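Local coordinates for glycosyl hydrolases family 2, sugar binding domain protein (PDB 6D1P), which is a beta-glucuronidase of glycosyl hydrolase family 2 from a human gut bacterium, probably cleaving glucuronic acid from O-linked conjugates, at residues F491-I502 and W559-L570. Sequence-based numbering, arbitrary orientation.
Sequences FRNYREMETAGI and WHLKEQETMPRL
With CG trans to its own backbone N (chi1 164°), Y494 sends its ring from the first turn of helix 494-502 down between H560 and M567, while H560, whose CG sits beside its backbone N, turns its imidazole onto that ring. CD2 of H560 lies over the centre of one face of the tyrosine, 3.4 Å from Y494 CD1, with the two planes inclined at 33°. Extended M567 packs its methyl CE 3.4 Å from Y494 CE2, and its sulfur SD stands obliquely off the tyrosine ring, a Met-aromatic contact; the same methyl packs on R495 CB. At the far end of the ring the phenol OH donates to E498 OE2 at 2.5 Å, from above the carboxylate plane, and accepts a weak, bent bond from Q564 NE2; E498 OE2 is also bound by H510, and Q564 NE2 is also bonded to S573, in barrel strand 572-574.

R492 lays CG almost squarely over the six-membered ring of W559, 3.6 Å from its centroid, a CH-pi contact; K562 CE covers the opposite face. The indole NE1 donates to a water that also takes R495 N and donates to R492 O and E563 OE1, so one molecule links the start of helix 494-502 to the indole and the carboxylate of helix 550-564. R495 NH2 gives a hydrogen bond to T566 OG1 at 3.2 Å, whereas its salt bridge to E563 OE1 is long, the oxygen standing above the guanidinium face. Further along, I502 CG2 sits over the guanidinium of R569, 3.5 Å from NH2.

The short segments of the two helices cross at -56°, and the type I turns from Q564 to L570 run on along helix 494-502 toward strand 572-574: helix-on-helix packing in the outer layer of the family 2 TIM barrel.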
loop_
_atom_site.group_PDB
_atom_site.type_symbol
_atom_site.label_atom_id
_atom_site.label_comp_id
_atom_site.label_asym_id
_atom_site.label_seq_id
_atom_site.Cartn_x
_atom_site.Cartn_y
_atom_site.Cartn_z
ATOM N N PHE A 491 -23.845 0.211 35.539
ATOM C CA PHE A 491 -24.425 1.478 35.109
ATOM C C PHE A 491 -25.347 2.055 36.180
ATOM O O PHE A 491 -25.542 3.277 36.235
ATOM C CB PHE A 491 -25.119 1.351 33.731
ATOM C CG PHE A 491 -26.347 0.459 33.684
ATOM C CD1 PHE A 491 -27.551 0.853 34.268
ATOM C CD2 PHE A 491 -26.320 -0.723 32.967
ATOM C CE1 PHE A 491 -28.688 0.041 34.196
ATOM C CE2 PHE A 491 -27.446 -1.539 32.869
ATOM C CZ PHE A 491 -28.634 -1.156 33.484
ATOM N N ARG A 492 -25.855 1.206 37.074
ATOM C CA ARG A 492 -26.606 1.693 38.224
ATOM C C ARG A 492 -25.737 2.487 39.203
ATOM O O ARG A 492 -26.280 3.227 40.035
ATOM C CB ARG A 492 -27.283 0.508 38.918
ATOM C CG ARG A 492 -28.529 0.025 38.178
ATOM C CD ARG A 492 -29.003 -1.326 38.668
ATOM N NE ARG A 492 -30.289 -1.708 38.069
ATOM C CZ ARG A 492 -30.416 -2.486 36.990
ATOM N NH1 ARG A 492 -29.344 -2.965 36.365
ATOM N NH2 ARG A 492 -31.615 -2.792 36.525
ATOM N N ASN A 493 -24.410 2.398 39.098
ATOM C CA ASN A 493 -23.525 3.205 39.935
ATOM C C ASN A 493 -23.292 4.607 39.391
ATOM O O ASN A 493 -22.438 5.324 39.929
ATOM C CB ASN A 493 -22.186 2.485 40.105
ATOM C CG ASN A 493 -22.344 1.143 40.783
ATOM O OD1 ASN A 493 -21.773 0.139 40.358
ATOM N ND2 ASN A 493 -23.138 1.118 41.865
ATOM N N TYR A 494 -24.044 5.020 38.362
ATOM C CA TYR A 494 -23.732 6.253 37.640
ATOM C C TYR A 494 -23.823 7.482 38.542
ATOM O O TYR A 494 -22.892 8.291 38.605
ATOM C CB TYR A 494 -24.669 6.409 36.429
ATOM C CG TYR A 494 -24.678 7.822 35.848
ATOM C CD1 TYR A 494 -23.492 8.466 35.510
ATOM C CD2 TYR A 494 -25.867 8.503 35.637
ATOM C CE1 TYR A 494 -23.495 9.749 34.996
ATOM C CE2 TYR A 494 -25.881 9.796 35.117
ATOM C CZ TYR A 494 -24.697 10.412 34.803
ATOM O OH TYR A 494 -24.699 11.698 34.290
ATOM N N ARG A 495 -24.964 7.672 39.204
ATOM C CA ARG A 495 -25.131 8.875 40.010
ATOM C C ARG A 495 -24.026 9.001 41.053
ATOM O O ARG A 495 -23.469 10.084 41.240
ATOM C CB ARG A 495 -26.510 8.881 40.682
ATOM C CG ARG A 495 -26.767 10.136 41.514
ATOM C CD ARG A 495 -27.890 9.927 42.529
ATOM N NE ARG A 495 -29.227 9.931 41.936
ATOM C CZ ARG A 495 -30.232 9.170 42.371
ATOM N NH1 ARG A 495 -30.039 8.336 43.391
ATOM N NH2 ARG A 495 -31.430 9.236 41.783
ATOM N N GLU A 496 -23.692 7.903 41.734
ATOM C CA GLU A 496 -22.653 7.952 42.757
ATOM C C GLU A 496 -21.325 8.431 42.161
ATOM O O GLU A 496 -20.716 9.383 42.666
ATOM C CB GLU A 496 -22.519 6.571 43.418
ATOM C CG GLU A 496 -21.389 6.451 44.466
ATOM C CD GLU A 496 -21.149 5.016 44.962
ATOM O OE1 GLU A 496 -22.079 4.171 44.891
ATOM O OE2 GLU A 496 -20.017 4.730 45.419
ATOM N N MET A 497 -20.894 7.816 41.042
ATOM C CA MET A 497 -19.660 8.234 40.372
ATOM C C MET A 497 -19.764 9.663 39.847
ATOM O O MET A 497 -18.786 10.424 39.890
ATOM C CB MET A 497 -19.333 7.274 39.232
ATOM C CG MET A 497 -19.222 5.835 39.677
ATOM S SD MET A 497 -19.483 4.647 38.335
ATOM C CE MET A 497 -17.880 4.614 37.505
ATOM N N GLU A 498 -20.942 10.054 39.357
ATOM C CA GLU A 498 -21.091 11.427 38.887
ATOM C C GLU A 498 -20.990 12.417 40.039
ATOM O O GLU A 498 -20.371 13.487 39.900
ATOM C CB GLU A 498 -22.426 11.600 38.163
ATOM C CG GLU A 498 -22.482 12.803 37.241
ATOM C CD GLU A 498 -21.845 12.505 35.881
ATOM O OE1 GLU A 498 -20.719 11.972 35.872
ATOM O OE2 GLU A 498 -22.482 12.774 34.832
ATOM N N THR A 499 -21.601 12.087 41.180
ATOM C CA THR A 499 -21.528 12.975 42.337
ATOM C C THR A 499 -20.098 13.090 42.846
ATOM O O THR A 499 -19.623 14.197 43.135
ATOM C CB THR A 499 -22.458 12.483 43.447
ATOM O OG1 THR A 499 -23.789 12.332 42.937
ATOM C CG2 THR A 499 -22.500 13.487 44.562
ATOM N N ALA A 500 -19.389 11.959 42.932
ATOM C CA ALA A 500 -17.972 11.997 43.296
ATOM C C ALA A 500 -17.193 12.920 42.372
ATOM O O ALA A 500 -16.346 13.702 42.824
ATOM C CB ALA A 500 -17.380 10.589 43.260
ATOM N N GLY A 501 -17.493 12.870 41.074
ATOM C CA GLY A 501 -16.752 13.687 40.132
ATOM C C GLY A 501 -17.089 15.156 40.257
ATOM O O GLY A 501 -16.220 16.016 40.086
ATOM N N ILE A 502 -18.357 15.467 40.540
ATOM C CA ILE A 502 -18.746 16.859 40.716
ATOM C C ILE A 502 -18.113 17.427 41.980
ATOM O O ILE A 502 -17.670 18.579 42.000
ATOM C CB ILE A 502 -20.282 17.005 40.749
ATOM C CG1 ILE A 502 -20.872 16.888 39.347
ATOM C CG2 ILE A 502 -20.701 18.354 41.384
ATOM C CD1 ILE A 502 -22.392 16.892 39.320
ATOM N N TRP A 559 -30.944 4.229 31.819
ATOM C CA TRP A 559 -30.578 4.553 33.194
ATOM C C TRP A 559 -29.915 5.927 33.303
ATOM O O TRP A 559 -30.393 6.806 34.033
ATOM C CB TRP A 559 -29.657 3.480 33.764
ATOM C CG TRP A 559 -29.501 3.686 35.212
ATOM C CD1 TRP A 559 -28.620 4.538 35.836
ATOM C CD2 TRP A 559 -30.305 3.107 36.251
ATOM N NE1 TRP A 559 -28.805 4.492 37.198
ATOM C CE2 TRP A 559 -29.832 3.626 37.483
ATOM C CE3 TRP A 559 -31.368 2.185 36.262
ATOM C CZ2 TRP A 559 -30.386 3.248 38.722
ATOM C CZ3 TRP A 559 -31.917 1.810 37.499
ATOM C CH2 TRP A 559 -31.428 2.347 38.706
ATOM N N HIS A 560 -28.797 6.126 32.592
ATOM C CA HIS A 560 -28.102 7.410 32.660
ATOM C C HIS A 560 -29.064 8.565 32.443
ATOM O O HIS A 560 -29.047 9.551 33.193
ATOM C CB HIS A 560 -26.980 7.481 31.619
ATOM C CG HIS A 560 -25.706 6.812 32.032
ATOM N ND1 HIS A 560 -25.536 5.446 32.004
ATOM C CD2 HIS A 560 -24.527 7.329 32.452
ATOM C CE1 HIS A 560 -24.311 5.146 32.402
ATOM N NE2 HIS A 560 -23.679 6.272 32.683
ATOM N N LEU A 561 -29.915 8.458 31.413
ATOM C CA LEU A 561 -30.791 9.573 31.056
ATOM C C LEU A 561 -31.829 9.839 32.142
ATOM O O LEU A 561 -32.160 11.000 32.428
ATOM C CB LEU A 561 -31.473 9.297 29.718
ATOM C CG LEU A 561 -30.549 9.365 28.492
ATOM C CD1 LEU A 561 -31.257 8.877 27.245
ATOM C CD2 LEU A 561 -30.050 10.782 28.288
ATOM N N LYS A 562 -32.366 8.788 32.753
ATOM C CA LYS A 562 -33.354 9.040 33.786
ATOM C C LYS A 562 -32.691 9.544 35.058
ATOM O O LYS A 562 -33.308 10.312 35.803
ATOM C CB LYS A 562 -34.216 7.803 34.040
ATOM C CG LYS A 562 -33.539 6.630 34.682
ATOM C CD LYS A 562 -33.873 6.520 36.163
ATOM C CE LYS A 562 -33.396 5.175 36.704
ATOM N NZ LYS A 562 -33.618 5.042 38.176
ATOM N N GLU A 563 -31.420 9.191 35.289
ATOM C CA GLU A 563 -30.716 9.751 36.439
ATOM C C GLU A 563 -30.462 11.239 36.258
ATOM O O GLU A 563 -30.572 12.015 37.220
ATOM C CB GLU A 563 -29.411 9.002 36.684
ATOM C CG GLU A 563 -29.620 7.542 37.071
ATOM C CD GLU A 563 -30.381 7.366 38.382
ATOM O OE1 GLU A 563 -29.750 6.987 39.389
ATOM O OE2 GLU A 563 -31.612 7.601 38.399
ATOM N N GLN A 564 -30.167 11.669 35.033
ATOM C CA GLN A 564 -29.838 13.074 34.836
ATOM C C GLN A 564 -30.990 14.006 35.191
ATOM O O GLN A 564 -30.749 15.192 35.444
ATOM C CB GLN A 564 -29.367 13.307 33.402
ATOM C CG GLN A 564 -28.069 12.547 33.152
ATOM C CD GLN A 564 -27.356 12.900 31.866
ATOM O OE1 GLN A 564 -27.786 13.756 31.102
ATOM N NE2 GLN A 564 -26.242 12.232 31.630
ATOM N N GLU A 565 -32.226 13.507 35.218
ATOM C CA GLU A 565 -33.359 14.351 35.573
ATOM C C GLU A 565 -33.378 14.697 37.058
ATOM O O GLU A 565 -34.083 15.626 37.452
ATOM C CB GLU A 565 -34.663 13.659 35.192
ATOM C CG GLU A 565 -34.895 13.508 33.703
ATOM C CD GLU A 565 -36.221 12.823 33.382
ATOM O OE1 GLU A 565 -37.056 12.633 34.309
ATOM O OE2 GLU A 565 -36.420 12.480 32.197
ATOM N N THR A 566 -32.631 13.964 37.881
ATOM C CA THR A 566 -32.598 14.151 39.325
ATOM C C THR A 566 -31.251 14.694 39.802
ATOM O O THR A 566 -30.865 14.475 40.951
ATOM C CB THR A 566 -32.917 12.834 40.040
ATOM O OG1 THR A 566 -31.721 12.062 40.238
ATOM C CG2 THR A 566 -33.882 12.020 39.217
ATOM N N MET A 567 -30.523 15.410 38.941
ATOM C CA MET A 567 -29.200 15.945 39.282
ATOM C C MET A 567 -29.161 17.433 38.989
ATOM O O MET A 567 -28.707 17.856 37.914
ATOM C CB MET A 567 -28.091 15.237 38.517
ATOM C CG MET A 567 -28.011 13.752 38.748
ATOM S SD MET A 567 -26.568 13.099 37.898
ATOM C CE MET A 567 -26.872 11.354 38.026
ATOM N N PRO A 568 -29.612 18.260 39.936
ATOM C CA PRO A 568 -29.634 19.708 39.705
ATOM C C PRO A 568 -28.258 20.353 39.628
ATOM O O PRO A 568 -28.146 21.433 39.039
ATOM C CB PRO A 568 -30.429 20.242 40.913
ATOM C CG PRO A 568 -30.262 19.209 41.969
ATOM C CD PRO A 568 -30.178 17.888 41.241
ATOM N N ARG A 569 -27.210 19.768 40.208
ATOM C CA ARG A 569 -25.900 20.410 40.068
ATOM C C ARG A 569 -25.204 20.130 38.743
ATOM O O ARG A 569 -24.211 20.807 38.449
ATOM C CB ARG A 569 -24.937 19.969 41.163
ATOM C CG ARG A 569 -25.336 20.343 42.557
ATOM C CD ARG A 569 -25.049 19.145 43.419
ATOM N NE ARG A 569 -23.691 19.117 43.943
ATOM C CZ ARG A 569 -22.999 18.002 44.147
ATOM N NH1 ARG A 569 -23.522 16.824 43.825
ATOM N NH2 ARG A 569 -21.782 18.067 44.655
ATOM N N LEU A 570 -25.677 19.158 37.955
ATOM C CA LEU A 570 -24.946 18.676 36.779
ATOM C C LEU A 570 -25.007 19.701 35.654
ATOM O O LEU A 570 -26.083 20.011 35.151
ATOM C CB LEU A 570 -25.517 17.333 36.309
ATOM C CG LEU A 570 -24.868 16.612 35.106
ATOM C CD1 LEU A 570 -23.399 16.317 35.381
ATOM C CD2 LEU A 570 -25.613 15.324 34.780
HETATM O O HOH W 1 -27.118 5.718 39.149
#